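Local coordinates for ThermoDBP-single stranded DNA binding protein (Thermoproteus tenax, PDB 3TEK), which binds single-stranded DNA and probably replaces the canonical single-stranded DNA-binding protein in the Thermoproteales, at residues V13-L17 / S63-F68; I28-T32 / F52-L56; F76-R80 / L124-T128; K84-S89 / T128-L132. All coordinates share one frame; numbering follows the deposited sequence.

Interaction 1: V13-L17 / S63-F68; sequences VRSEL and SLREQF
Gln67 and Ser15 carry the polar side of the contact between the edge strand 13-17 and the last turns of helix 52-68. Gln67 NE2 donates to Ser15 OG at 3.0 Å with a nearly straight N-H...O angle of 167°, and the hydroxyl oxygen lies almost in the amide plane. A bend at chi2 (-48°) turns the Gln67 amide toward this hydroxyl. Glutamine suits the place because the other half of its amide also finds the strand: one water donates to Gln67 OE1 and accepts from Leu17 N, which it meets at 2.6 Å. Two further waters bridge more loosely, one from Ser15 N to Glu66 OE1 and one from Ser15 OG to Ser63 OG, each with a weak bond on the helix side.

The remaining touches are van der Waals. Small serines let the backbones come close, with CA atoms 5.8 Å apart at Ser15 and Ser63; Ser15 CB rests on Ser63 OG, whose own polar partner is Ala59 O one turn earlier, and Val13 CG1 packs on the same oxygen at 3.5 Å. Farther along, Leu17 and Gln67 run alongside one another, pointing opposite ways. Leu17 CD2 lies against both Gln67 CB and Phe68 CZ, the latter at 3.6 Å, while Val26 of the next strand also touches Leu17 and Phe68.

One direct bond, several water bridges and a modest apolar patch at the end imply a partly hydrated surface seam, where an outer strand meets a helix through polar side chains more than through an apolar core.

Interaction 2: I28-T32 / F52-L56; sequences IRWNT and FFKLL
Strand 28-31 and the first turn of helix 52-68 run in roughly opposed directions, their axes at 138° and 10.7 Å apart at closest approach. Trp30 bridges that gap. Its CG stands anti to the backbone N (chi1 173°), which sends the indole away from the sheet with its six-membered ring leading.

The ring edge meets Phe52: Trp30 CH2 lies 3.5 Å from Phe52 CE1, in an offset edge-to-face pair with centroids 5.3 Å apart and planes at 70°. Trp30 thus presents its edge to the face of Phe52. Leu55 CB also sits at the indole edge, 3.7 Å from Trp30 CZ2, whereas Leu56 covers one face, its CD1 4.0 Å from Trp30 CZ3. Phe52, Leu55 and Leu56 each cross Trp30 at about a right angle. A large flat residue suits this position, since one indole can meet an aromatic ring and two leucines at once. At Thr32, Leu55 CD1 packs against the backbone O, while the Thr32 hydroxyl bonds to Ile118 N of the neighbouring strand.

Around this group, Leu122 of strand 116-124 touches Trp30 and Leu56, and Leu92, Phe93 and Leu96 of helix 83-108 pack on Phe52. The arrangement is a buried, apolar helix-on-sheet interface, characteristic of an alpha+beta fold with helices packed on one face of an antiparallel sheet.

Interaction 3: F76-R80 / L124-T128; sequences FNRIR and LDPDT
The turn that joins strands 116-124 and 131-142 meets the C-terminal end of helix 71-79, and Arg78 reaches across to two of its carbonyls. Arg78 NH2 donates to Pro126 O at 2.9 Å and Arg78 NH1 to Asp127 O at 3.0 Å, so the two terminal nitrogens hold successive peptide oxygens. Neither bond is straight: the N-H...O angles are 142° at Pro126 and 153° at Asp127. The Asp127 oxygen is approached from above its carbonyl plane. Extended as far as CD, the chain then bends at chi3 (60°), turning the guanidinium toward the turn and over Ile79 CG2, which lies against one face. Arginine suits the place because its planar, several-pronged donor group can serve two acceptors at once.

Beneath this polar link, the side chains of Ile79 and Leu124 reach toward each other tip to tip, with Ile79 CD1 4.0 Å from Leu124 CD2. Ile79 CG2 also packs on Pro126 O at 3.6 Å. Val60 of helix 52-68 touches Leu124 as well, which places this apolar end against the helical layer.

The turn has internal bracing too. Asp125 OD1 accepts from Asp127 N at 2.8 Å and, weakly, from Thr128 N; both donors lie beyond residue 126, where proline, lacking an N-H, therefore fits. The first of these bonds defines an Asx turn, here within a beta hairpin connection tied to a helix end by an arginine.

Interaction 4: K84-S89 / T128-L132; sequences KFRETS and TGELL
Thr88 and Leu131 meet where the start of helix 83-108 packs on the hairpin turn leading into strand 131-142, a turn that contains a G1 beta bulge at Gly129 and Glu130. Thr88 OG1 sits between its backbone N and carbonyl carbon (chi1 63°), from where it donates to Lys84 O at 2.8 Å, one turn back, and accepts from Leu131 N at 3.1 Å. That second bond is bent, with an N-H...O angle of 137°. Thr88 N reaches the same Lys84 O from the opposite face of its plane. Threonine fits because a single hydroxyl serves both the helix and the incoming strand.

The Leu131 side chain lies aslant against those of Thr88 and Phe85, and its CD2 is 3.7 Å from Phe85 CE1 and also near Ser89. Phe85 has its ring anti to the backbone N (chi1 -175°), which brings Gly129 O to the ring edge in plane. The ring also meets Phe57 of helix 52-68.

Gly129 has a positive phi, and its CA lies 4.6 Å from Phe85 CA, a closeness that suits glycine. Thr128 OG1 accepts from Glu130 N, forming an ST turn. Lys84 bends at chi2 to run beside Glu130 in the same direction, their charges near each other but beyond salt-bridge distance, while Lys84 CB rests on Thr128 O. Phe85 CA makes a CA-H...O contact with Gly129 O at 3.2 Å.

Interactions 1, 2 and 4 join helices to the four-stranded antiparallel sheet, and interaction 3 joins a helix end to the turn between its last two strands. Interactions 1 and 2 share helix 52-68 and draw on neighbouring strands, linked by the salt bridge from Arg29 NH2 to Glu16 OE2 at 2.5 Å. Leu64 connects interaction 1 to interaction 3, packing on Phe76, Ile79, Leu124 and Pro126. Interactions 3 and 4 have centres about 8 Å apart, share Thr128 and both end on the same hairpin turn; Ile79 O packs on Phe85 CB between them. Interaction 2 reaches interaction 4 where Leu56 CD2 meets Ser89 CB at 3.7 Å. No DNA is present to relate them to.

Interaction 1: V13-L17 / S63-F68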
loop_
_atom_site.group_PDB
_atom_site.type_symbol
_atom_site.label_atom_id
_atom_site.label_comp_id
_atom_site.label_asym_id
_atom_site.label_seq_id
_atom_site.Cartn_x
_atom_site.Cartn_y
_atom_site.Cartn_z
ATOM N N VAL A 13 7.280 5.062 -4.472
ATOM C CA VAL A 13 7.110 5.273 -3.055
ATOM C C VAL A 13 7.769 6.580 -2.673
ATOM O O VAL A 13 8.923 6.807 -3.019
ATOM C CB VAL A 13 7.755 4.148 -2.222
ATOM C CG1 VAL A 13 7.451 4.359 -0.729
ATOM C CG2 VAL A 13 7.259 2.786 -2.676
ATOM N N ARG A 14 7.023 7.449 -1.996
ATOM C CA ARG A 14 7.585 8.671 -1.420
ATOM C C ARG A 14 7.205 8.738 0.065
ATOM O O ARG A 14 6.144 8.266 0.439
ATOM C CB ARG A 14 7.017 9.901 -2.140
ATOM C CG ARG A 14 7.276 9.975 -3.643
ATOM C CD ARG A 14 6.434 11.098 -4.297
ATOM N NE ARG A 14 5.017 10.722 -4.462
ATOM C CZ ARG A 14 4.020 11.580 -4.708
ATOM N NH1 ARG A 14 4.237 12.897 -4.814
ATOM N NH2 ARG A 14 2.781 11.118 -4.830
ATOM N N SER A 15 8.066 9.341 0.889
ATOM C CA SER A 15 7.799 9.484 2.311
ATOM C C SER A 15 8.317 10.786 2.937
ATOM O O SER A 15 9.146 11.506 2.379
ATOM C CB SER A 15 8.379 8.296 3.062
ATOM O OG SER A 15 9.785 8.257 2.959
ATOM N N GLU A 16 7.795 11.090 4.110
ATOM C CA GLU A 16 8.340 12.155 4.946
ATOM C C GLU A 16 7.963 11.909 6.393
ATOM O O GLU A 16 7.056 11.121 6.699
ATOM C CB GLU A 16 7.852 13.533 4.493
ATOM C CG GLU A 16 6.347 13.755 4.537
ATOM C CD GLU A 16 5.962 15.049 3.844
ATOM O OE1 GLU A 16 6.207 16.135 4.414
ATOM O OE2 GLU A 16 5.437 14.976 2.713
ATOM N N LEU A 17 8.680 12.576 7.285
ATOM C CA LEU A 17 8.372 12.458 8.695
ATOM C C LEU A 17 7.302 13.465 9.094
ATOM O O LEU A 17 7.179 14.532 8.521
ATOM C CB LEU A 17 9.635 12.622 9.547
ATOM C CG LEU A 17 10.596 11.422 9.441
ATOM C CD1 LEU A 17 11.854 11.631 10.273
ATOM C CD2 LEU A 17 9.934 10.108 9.853
ATOM N N SER A 63 10.795 3.290 3.012
ATOM C CA SER A 63 10.525 4.567 3.685
ATOM C C SER A 63 11.273 4.672 5.035
ATOM O O SER A 63 11.754 5.740 5.389
ATOM C CB SER A 63 9.035 4.794 3.884
ATOM O OG SER A 63 8.339 4.747 2.633
ATOM N N LEU A 64 11.372 3.579 5.774
ATOM C CA LEU A 64 12.073 3.627 7.039
ATOM C C LEU A 64 13.571 3.933 6.863
ATOM O O LEU A 64 14.140 4.716 7.612
ATOM C CB LEU A 64 11.851 2.340 7.839
ATOM C CG LEU A 64 10.465 2.219 8.500
ATOM C CD1 LEU A 64 10.205 0.814 8.903
ATOM C CD2 LEU A 64 10.286 3.166 9.704
ATOM N N ARG A 65 14.174 3.304 5.872
ATOM C CA ARG A 65 15.550 3.589 5.487
ATOM C C ARG A 65 15.740 5.037 5.062
ATOM O O ARG A 65 16.706 5.665 5.475
ATOM C CB ARG A 65 15.992 2.682 4.336
ATOM C CG ARG A 65 16.167 1.256 4.740
ATOM C CD ARG A 65 16.853 0.417 3.638
ATOM N NE ARG A 65 16.284 -0.934 3.617
ATOM C CZ ARG A 65 15.386 -1.387 2.739
ATOM N NH1 ARG A 65 14.960 -0.621 1.731
ATOM N NH2 ARG A 65 14.942 -2.637 2.854
ATOM N N GLU A 66 14.826 5.536 4.220
ATOM C CA GLU A 66 14.848 6.940 3.756
ATOM C C GLU A 66 14.868 7.899 4.931
ATOM O O GLU A 66 15.760 8.755 5.063
ATOM C CB GLU A 66 13.604 7.253 2.931
ATOM C CG GLU A 66 13.732 6.985 1.471
ATOM C CD GLU A 66 14.402 8.146 0.738
ATOM O OE1 GLU A 66 13.961 9.314 0.923
ATOM O OE2 GLU A 66 15.361 7.882 -0.022
ATOM N N GLN A 67 13.887 7.732 5.810
ATOM C CA GLN A 67 13.705 8.683 6.895
ATOM C C GLN A 67 14.668 8.549 8.087
ATOM O O GLN A 67 15.043 9.564 8.669
ATOM C CB GLN A 67 12.246 8.667 7.371
ATOM C CG GLN A 67 11.273 9.075 6.262
ATOM C CD GLN A 67 11.704 10.337 5.530
ATOM O OE1 GLN A 67 12.234 11.277 6.133
ATOM N NE2 GLN A 67 11.467 10.367 4.224
ATOM N N PHE A 68 15.042 7.329 8.455
ATOM C CA PHE A 68 15.884 7.104 9.649
ATOM C C PHE A 68 17.298 6.561 9.371
ATOM O O PHE A 68 18.018 6.244 10.312
ATOM C CB PHE A 68 15.190 6.138 10.600
ATOM C CG PHE A 68 13.869 6.627 11.080
ATOM C CD1 PHE A 68 13.797 7.630 12.045
ATOM C CD2 PHE A 68 12.699 6.089 10.572
ATOM C CE1 PHE A 68 12.571 8.098 12.492
ATOM C CE2 PHE A 68 11.454 6.537 11.007
ATOM C CZ PHE A 68 11.388 7.545 11.981
HETATM O O HOH W 1 10.919 9.779 -0.341
HETATM O O HOH W 2 10.364 6.711 0.900
HETATM O O HOH W 3 10.701 13.903 6.352
#

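Interaction 2: I28-T32 / F52-L56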
loop_
_atom_site.group_PDB
_atom_site.type_symbol
_atom_site.label_atom_id
_atom_site.label_comp_id
_atom_site.label_asym_id
_atom_site.label_seq_id
_atom_site.Cartn_x
_atom_site.Cartn_y
_atom_site.Cartn_z
ATOM N N ILE A 28 3.548 7.911 4.139
ATOM C CA ILE A 28 3.989 7.212 2.955
ATOM C C ILE A 28 2.974 7.400 1.825
ATOM O O ILE A 28 1.780 7.142 1.987
ATOM C CB ILE A 28 4.169 5.732 3.208
ATOM C CG1 ILE A 28 5.157 5.493 4.359
ATOM C CG2 ILE A 28 4.636 5.024 1.939
ATOM C CD1 ILE A 28 5.374 4.053 4.623
ATOM N N ARG A 29 3.479 7.855 0.682
ATOM C CA ARG A 29 2.704 7.948 -0.534
ATOM C C ARG A 29 3.114 6.773 -1.392
ATOM O O ARG A 29 4.277 6.660 -1.766
ATOM C CB ARG A 29 2.985 9.262 -1.265
ATOM C CG ARG A 29 2.540 10.488 -0.477
ATOM C CD ARG A 29 3.018 11.803 -1.069
ATOM N NE ARG A 29 2.801 12.877 -0.093
ATOM C CZ ARG A 29 3.737 13.658 0.455
ATOM N NH1 ARG A 29 5.021 13.559 0.115
ATOM N NH2 ARG A 29 3.369 14.585 1.340
ATOM N N TRP A 30 2.153 5.913 -1.717
ATOM C CA TRP A 30 2.454 4.649 -2.361
ATOM C C TRP A 30 1.624 4.444 -3.622
ATOM O O TRP A 30 0.403 4.468 -3.573
ATOM C CB TRP A 30 2.217 3.527 -1.346
ATOM C CG TRP A 30 2.325 2.130 -1.876
ATOM C CD1 TRP A 30 3.241 1.656 -2.760
ATOM C CD2 TRP A 30 1.479 1.022 -1.542
ATOM N NE1 TRP A 30 3.029 0.327 -2.998
ATOM C CE2 TRP A 30 1.949 -0.093 -2.270
ATOM C CE3 TRP A 30 0.365 0.869 -0.720
ATOM C CZ2 TRP A 30 1.353 -1.354 -2.187
ATOM C CZ3 TRP A 30 -0.229 -0.386 -0.637
ATOM C CH2 TRP A 30 0.273 -1.483 -1.365
ATOM N N ASN A 31 2.289 4.281 -4.756
ATOM C CA ASN A 31 1.601 3.881 -5.986
ATOM C C ASN A 31 1.947 2.450 -6.286
ATOM O O ASN A 31 3.099 2.102 -6.339
ATOM C CB ASN A 31 1.965 4.772 -7.184
ATOM C CG ASN A 31 1.082 4.493 -8.445
ATOM O OD1 ASN A 31 0.604 3.369 -8.668
ATOM N ND2 ASN A 31 0.874 5.526 -9.266
ATOM N N THR A 32 0.923 1.627 -6.498
ATOM C CA THR A 32 1.092 0.192 -6.706
ATOM C C THR A 32 1.837 -0.125 -7.975
ATOM O O THR A 32 2.434 -1.199 -8.109
ATOM C CB THR A 32 -0.279 -0.510 -6.870
ATOM O OG1 THR A 32 -0.939 -0.010 -8.044
ATOM C CG2 THR A 32 -1.151 -0.271 -5.637
ATOM N N PHE A 52 0.367 -7.610 -3.358
ATOM C CA PHE A 52 0.100 -6.510 -2.443
ATOM C C PHE A 52 1.098 -6.417 -1.299
ATOM O O PHE A 52 1.655 -5.352 -1.042
ATOM C CB PHE A 52 -1.289 -6.638 -1.848
ATOM C CG PHE A 52 -1.620 -5.546 -0.886
ATOM C CD1 PHE A 52 -2.197 -4.362 -1.331
ATOM C CD2 PHE A 52 -1.339 -5.676 0.460
ATOM C CE1 PHE A 52 -2.514 -3.347 -0.439
ATOM C CE2 PHE A 52 -1.640 -4.656 1.348
ATOM C CZ PHE A 52 -2.222 -3.491 0.894
ATOM N N PHE A 53 1.296 -7.539 -0.621
ATOM C CA PHE A 53 2.063 -7.573 0.626
ATOM C C PHE A 53 3.550 -7.338 0.429
ATOM O O PHE A 53 4.199 -6.628 1.211
ATOM C CB PHE A 53 1.774 -8.887 1.357
ATOM C CG PHE A 53 0.378 -8.934 1.915
ATOM C CD1 PHE A 53 0.040 -8.144 3.003
ATOM C CD2 PHE A 53 -0.606 -9.690 1.320
ATOM C CE1 PHE A 53 -1.254 -8.156 3.520
ATOM C CE2 PHE A 53 -1.909 -9.703 1.827
ATOM C CZ PHE A 53 -2.231 -8.925 2.904
ATOM N N LYS A 54 4.061 -7.911 -0.653
ATOM C CA LYS A 54 5.426 -7.716 -1.095
ATOM C C LYS A 54 5.667 -6.262 -1.459
ATOM O O LYS A 54 6.695 -5.679 -1.096
ATOM C CB LYS A 54 5.698 -8.601 -2.314
ATOM C CG LYS A 54 7.158 -8.830 -2.611
ATOM C CD LYS A 54 7.367 -9.786 -3.845
ATOM C CE LYS A 54 6.638 -11.134 -3.697
ATOM N NZ LYS A 54 7.311 -12.154 -2.815
ATOM N N LEU A 55 4.708 -5.674 -2.181
ATOM C CA LEU A 55 4.803 -4.270 -2.555
ATOM C C LEU A 55 4.745 -3.390 -1.292
ATOM O O LEU A 55 5.551 -2.477 -1.119
ATOM C CB LEU A 55 3.703 -3.894 -3.563
ATOM C CG LEU A 55 3.767 -4.682 -4.912
ATOM C CD1 LEU A 55 2.529 -4.432 -5.777
ATOM C CD2 LEU A 55 5.051 -4.414 -5.709
ATOM N N LEU A 56 3.800 -3.693 -0.406
ATOM C CA LEU A 56 3.599 -2.865 0.777
ATOM C C LEU A 56 4.853 -2.887 1.674
ATOM O O LEU A 56 5.287 -1.864 2.198
ATOM C CB LEU A 56 2.379 -3.354 1.562
ATOM C CG LEU A 56 2.132 -2.725 2.913
ATOM C CD1 LEU A 56 1.697 -1.305 2.697
ATOM C CD2 LEU A 56 1.060 -3.452 3.658
#

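Interaction 3: F76-R80 / L124-T128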
loop_
_atom_site.group_PDB
_atom_site.type_symbol
_atom_site.label_atom_id
_atom_site.label_comp_id
_atom_site.label_asym_id
_atom_site.label_seq_id
_atom_site.Cartn_x
_atom_site.Cartn_y
_atom_site.Cartn_z
ATOM N N PHE A 76 12.384 -1.710 10.943
ATOM C CA PHE A 76 11.585 -2.586 10.092
ATOM C C PHE A 76 11.587 -4.042 10.553
ATOM O O PHE A 76 10.530 -4.691 10.602
ATOM C CB PHE A 76 12.034 -2.525 8.639
ATOM C CG PHE A 76 11.185 -3.363 7.731
ATOM C CD1 PHE A 76 9.851 -3.042 7.521
ATOM C CD2 PHE A 76 11.713 -4.479 7.104
ATOM C CE1 PHE A 76 9.055 -3.823 6.716
ATOM C CE2 PHE A 76 10.939 -5.261 6.278
ATOM C CZ PHE A 76 9.598 -4.936 6.081
ATOM N N ASN A 77 12.777 -4.545 10.865
ATOM C CA ASN A 77 12.920 -5.928 11.334
ATOM C C ASN A 77 12.155 -6.198 12.620
ATOM O O ASN A 77 11.575 -7.257 12.775
ATOM C CB ASN A 77 14.403 -6.311 11.474
ATOM C CG ASN A 77 15.041 -6.623 10.138
ATOM O OD1 ASN A 77 14.345 -6.964 9.182
ATOM N ND2 ASN A 77 16.368 -6.491 10.057
ATOM N N ARG A 78 12.125 -5.218 13.521
ATOM C CA ARG A 78 11.298 -5.336 14.706
ATOM C C ARG A 78 9.797 -5.374 14.377
ATOM O O ARG A 78 9.086 -6.269 14.822
ATOM C CB ARG A 78 11.555 -4.190 15.654
ATOM C CG ARG A 78 10.631 -4.211 16.855
ATOM C CD ARG A 78 11.110 -3.249 17.888
ATOM N NE ARG A 78 11.146 -1.890 17.369
ATOM C CZ ARG A 78 10.087 -1.082 17.256
ATOM N NH1 ARG A 78 8.860 -1.490 17.599
ATOM N NH2 ARG A 78 10.253 0.148 16.775
ATOM N N ILE A 79 9.308 -4.397 13.621
ATOM C CA ILE A 79 7.869 -4.276 13.443
ATOM C C ILE A 79 7.294 -5.293 12.487
ATOM O O ILE A 79 6.104 -5.657 12.599
ATOM C CB ILE A 79 7.437 -2.850 13.010
ATOM C CG1 ILE A 79 7.902 -2.519 11.600
ATOM C CG2 ILE A 79 7.957 -1.834 13.968
ATOM C CD1 ILE A 79 7.273 -1.246 11.068
ATOM N N ARG A 80 8.151 -5.768 11.577
ATOM C CA ARG A 80 7.750 -6.627 10.469
ATOM C C ARG A 80 6.904 -7.836 10.876
ATOM O O ARG A 80 5.984 -8.229 10.153
ATOM C CB ARG A 80 8.983 -7.126 9.716
ATOM C CG ARG A 80 8.635 -7.802 8.437
ATOM C CD ARG A 80 9.865 -8.095 7.585
ATOM N NE ARG A 80 9.825 -9.454 7.060
ATOM C CZ ARG A 80 9.898 -10.548 7.802
ATOM N NH1 ARG A 80 10.054 -10.471 9.129
ATOM N NH2 ARG A 80 9.839 -11.730 7.212
ATOM N N LEU A 124 2.586 5.394 9.067
ATOM C CA LEU A 124 3.102 4.318 9.895
ATOM C C LEU A 124 3.582 4.902 11.203
ATOM O O LEU A 124 4.399 5.819 11.200
ATOM C CB LEU A 124 4.252 3.597 9.211
ATOM C CG LEU A 124 5.083 2.590 10.050
ATOM C CD1 LEU A 124 4.268 1.356 10.426
ATOM C CD2 LEU A 124 6.331 2.198 9.287
ATOM N N ASP A 125 3.117 4.331 12.314
ATOM C CA ASP A 125 3.724 4.606 13.623
ATOM C C ASP A 125 4.877 3.610 13.810
ATOM O O ASP A 125 4.634 2.434 14.041
ATOM C CB ASP A 125 2.672 4.453 14.749
ATOM C CG ASP A 125 3.225 4.801 16.124
ATOM O OD1 ASP A 125 4.458 4.669 16.351
ATOM O OD2 ASP A 125 2.433 5.195 16.999
ATOM N N PRO A 126 6.139 4.066 13.680
ATOM C CA PRO A 126 7.229 3.100 13.761
ATOM C C PRO A 126 7.416 2.504 15.166
ATOM O O PRO A 126 8.091 1.483 15.304
ATOM C CB PRO A 126 8.457 3.914 13.313
ATOM C CG PRO A 126 8.153 5.292 13.761
ATOM C CD PRO A 126 6.638 5.451 13.606
ATOM N N ASP A 127 6.846 3.139 16.194
ATOM C CA ASP A 127 6.915 2.600 17.573
ATOM C C ASP A 127 6.090 1.337 17.733
ATOM O O ASP A 127 6.560 0.340 18.273
ATOM C CB ASP A 127 6.447 3.636 18.597
ATOM C CG ASP A 127 7.330 4.857 18.613
ATOM O OD1 ASP A 127 8.545 4.671 18.857
ATOM O OD2 ASP A 127 6.826 5.982 18.374
ATOM N N THR A 128 4.847 1.399 17.281
ATOM C CA THR A 128 3.893 0.302 17.519
ATOM C C THR A 128 3.808 -0.635 16.318
ATOM O O THR A 128 3.393 -1.780 16.433
ATOM C CB THR A 128 2.515 0.877 17.855
ATOM O OG1 THR A 128 2.039 1.693 16.763
ATOM C CG2 THR A 128 2.586 1.716 19.143
#

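Interaction 4: K84-S89 / T128-L132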
loop_
_atom_site.group_PDB
_atom_site.type_symbol
_atom_site.label_atom_id
_atom_site.label_comp_id
_atom_site.label_asym_id
_atom_site.label_seq_id
_atom_site.Cartn_x
_atom_site.Cartn_y
_atom_site.Cartn_z
ATOM N N LYS A 84 0.762 -5.989 15.637
ATOM C CA LYS A 84 0.144 -4.732 15.183
ATOM C C LYS A 84 0.386 -4.416 13.699
ATOM O O LYS A 84 -0.531 -3.999 12.986
ATOM C CB LYS A 84 0.614 -3.546 16.022
ATOM C CG LYS A 84 -0.330 -2.370 15.970
ATOM C CD LYS A 84 -1.431 -2.492 17.038
ATOM C CE LYS A 84 -2.709 -1.832 16.618
ATOM N NZ LYS A 84 -3.699 -1.792 17.750
ATOM N N PHE A 85 1.609 -4.592 13.245
ATOM C CA PHE A 85 1.919 -4.381 11.815
ATOM C C PHE A 85 1.247 -5.398 10.926
ATOM O O PHE A 85 0.693 -5.034 9.892
ATOM C CB PHE A 85 3.400 -4.410 11.557
ATOM C CG PHE A 85 3.792 -4.084 10.133
ATOM C CD1 PHE A 85 3.671 -2.796 9.642
ATOM C CD2 PHE A 85 4.321 -5.059 9.313
ATOM C CE1 PHE A 85 4.054 -2.483 8.323
ATOM C CE2 PHE A 85 4.722 -4.760 7.990
ATOM C CZ PHE A 85 4.593 -3.477 7.501
ATOM N N ARG A 86 1.277 -6.667 11.328
ATOM C CA ARG A 86 0.682 -7.717 10.493
ATOM C C ARG A 86 -0.827 -7.514 10.409
ATOM O O ARG A 86 -1.422 -7.604 9.326
ATOM C CB ARG A 86 0.993 -9.129 11.024
ATOM C CG ARG A 86 2.455 -9.564 10.987
ATOM C CD ARG A 86 2.922 -9.898 9.569
ATOM N NE ARG A 86 4.388 -10.059 9.512
ATOM C CZ ARG A 86 5.054 -11.213 9.377
ATOM N NH1 ARG A 86 4.412 -12.384 9.258
ATOM N NH2 ARG A 86 6.382 -11.186 9.352
ATOM N N GLU A 87 -1.452 -7.240 11.554
ATOM C CA GLU A 87 -2.907 -7.013 11.586
ATOM C C GLU A 87 -3.341 -5.778 10.771
ATOM O O GLU A 87 -4.305 -5.837 10.015
ATOM C CB GLU A 87 -3.394 -6.854 13.021
ATOM C CG GLU A 87 -4.829 -6.341 13.132
ATOM C CD GLU A 87 -5.806 -7.263 12.427
ATOM O OE1 GLU A 87 -5.428 -8.445 12.206
ATOM O OE2 GLU A 87 -6.940 -6.822 12.077
ATOM N N THR A 88 -2.653 -4.664 10.948
ATOM C CA THR A 88 -3.028 -3.432 10.256
ATOM C C THR A 88 -2.673 -3.476 8.763
ATOM O O THR A 88 -3.369 -2.880 7.966
ATOM C CB THR A 88 -2.501 -2.145 10.954
ATOM O OG1 THR A 88 -1.054 -2.102 10.976
ATOM C CG2 THR A 88 -3.100 -2.002 12.371
ATOM N N SER A 89 -1.628 -4.232 8.383
ATOM C CA SER A 89 -1.386 -4.484 6.971
ATOM C C SER A 89 -2.518 -5.328 6.353
ATOM O O SER A 89 -2.971 -5.059 5.232
ATOM C CB SER A 89 0.013 -5.094 6.759
ATOM O OG SER A 89 0.007 -6.429 7.207
ATOM N N THR A 128 4.847 1.399 17.281
ATOM C CA THR A 128 3.893 0.302 17.519
ATOM C C THR A 128 3.808 -0.635 16.318
ATOM O O THR A 128 3.393 -1.780 16.433
ATOM C CB THR A 128 2.515 0.877 17.855
ATOM O OG1 THR A 128 2.039 1.693 16.763
ATOM C CG2 THR A 128 2.586 1.716 19.143
ATOM N N GLY A 129 4.214 -0.132 15.155
ATOM C CA GLY A 129 4.033 -0.851 13.901
ATOM C C GLY A 129 2.640 -0.636 13.333
ATOM O O GLY A 129 2.276 -1.268 12.355
ATOM N N GLU A 130 1.886 0.281 13.938
ATOM C CA GLU A 130 0.554 0.624 13.493
ATOM C C GLU A 130 0.577 1.382 12.173
ATOM O O GLU A 130 1.159 2.442 12.010
ATOM C CB GLU A 130 -0.204 1.464 14.521
ATOM C CG GLU A 130 -1.626 1.857 14.058
ATOM C CD GLU A 130 -2.506 2.435 15.181
ATOM O OE1 GLU A 130 -2.037 3.304 15.941
ATOM O OE2 GLU A 130 -3.678 2.023 15.287
ATOM N N LEU A 131 -0.201 0.882 11.309
ATOM C CA LEU A 131 -0.292 1.367 9.957
ATOM C C LEU A 131 -1.690 2.007 9.764
ATOM O O LEU A 131 -2.713 1.351 10.004
ATOM C CB LEU A 131 -0.093 0.139 9.080
ATOM C CG LEU A 131 0.155 0.183 7.593
ATOM C CD1 LEU A 131 1.027 1.391 7.229
ATOM C CD2 LEU A 131 0.825 -1.137 7.100
ATOM N N LEU A 132 -1.852 3.278 9.425
ATOM C CA LEU A 132 -3.167 3.923 9.273
ATOM C C LEU A 132 -3.350 4.251 7.798
ATOM O O LEU A 132 -2.440 4.761 7.134
ATOM C CB LEU A 132 -3.285 5.187 10.156
ATOM C CG LEU A 132 -3.056 4.984 11.672
ATOM C CD1 LEU A 132 -2.667 6.284 12.385
ATOM C CD2 LEU A 132 -4.262 4.277 12.390
HETATM O O HOH W 4 -4.512 -0.274 8.126
#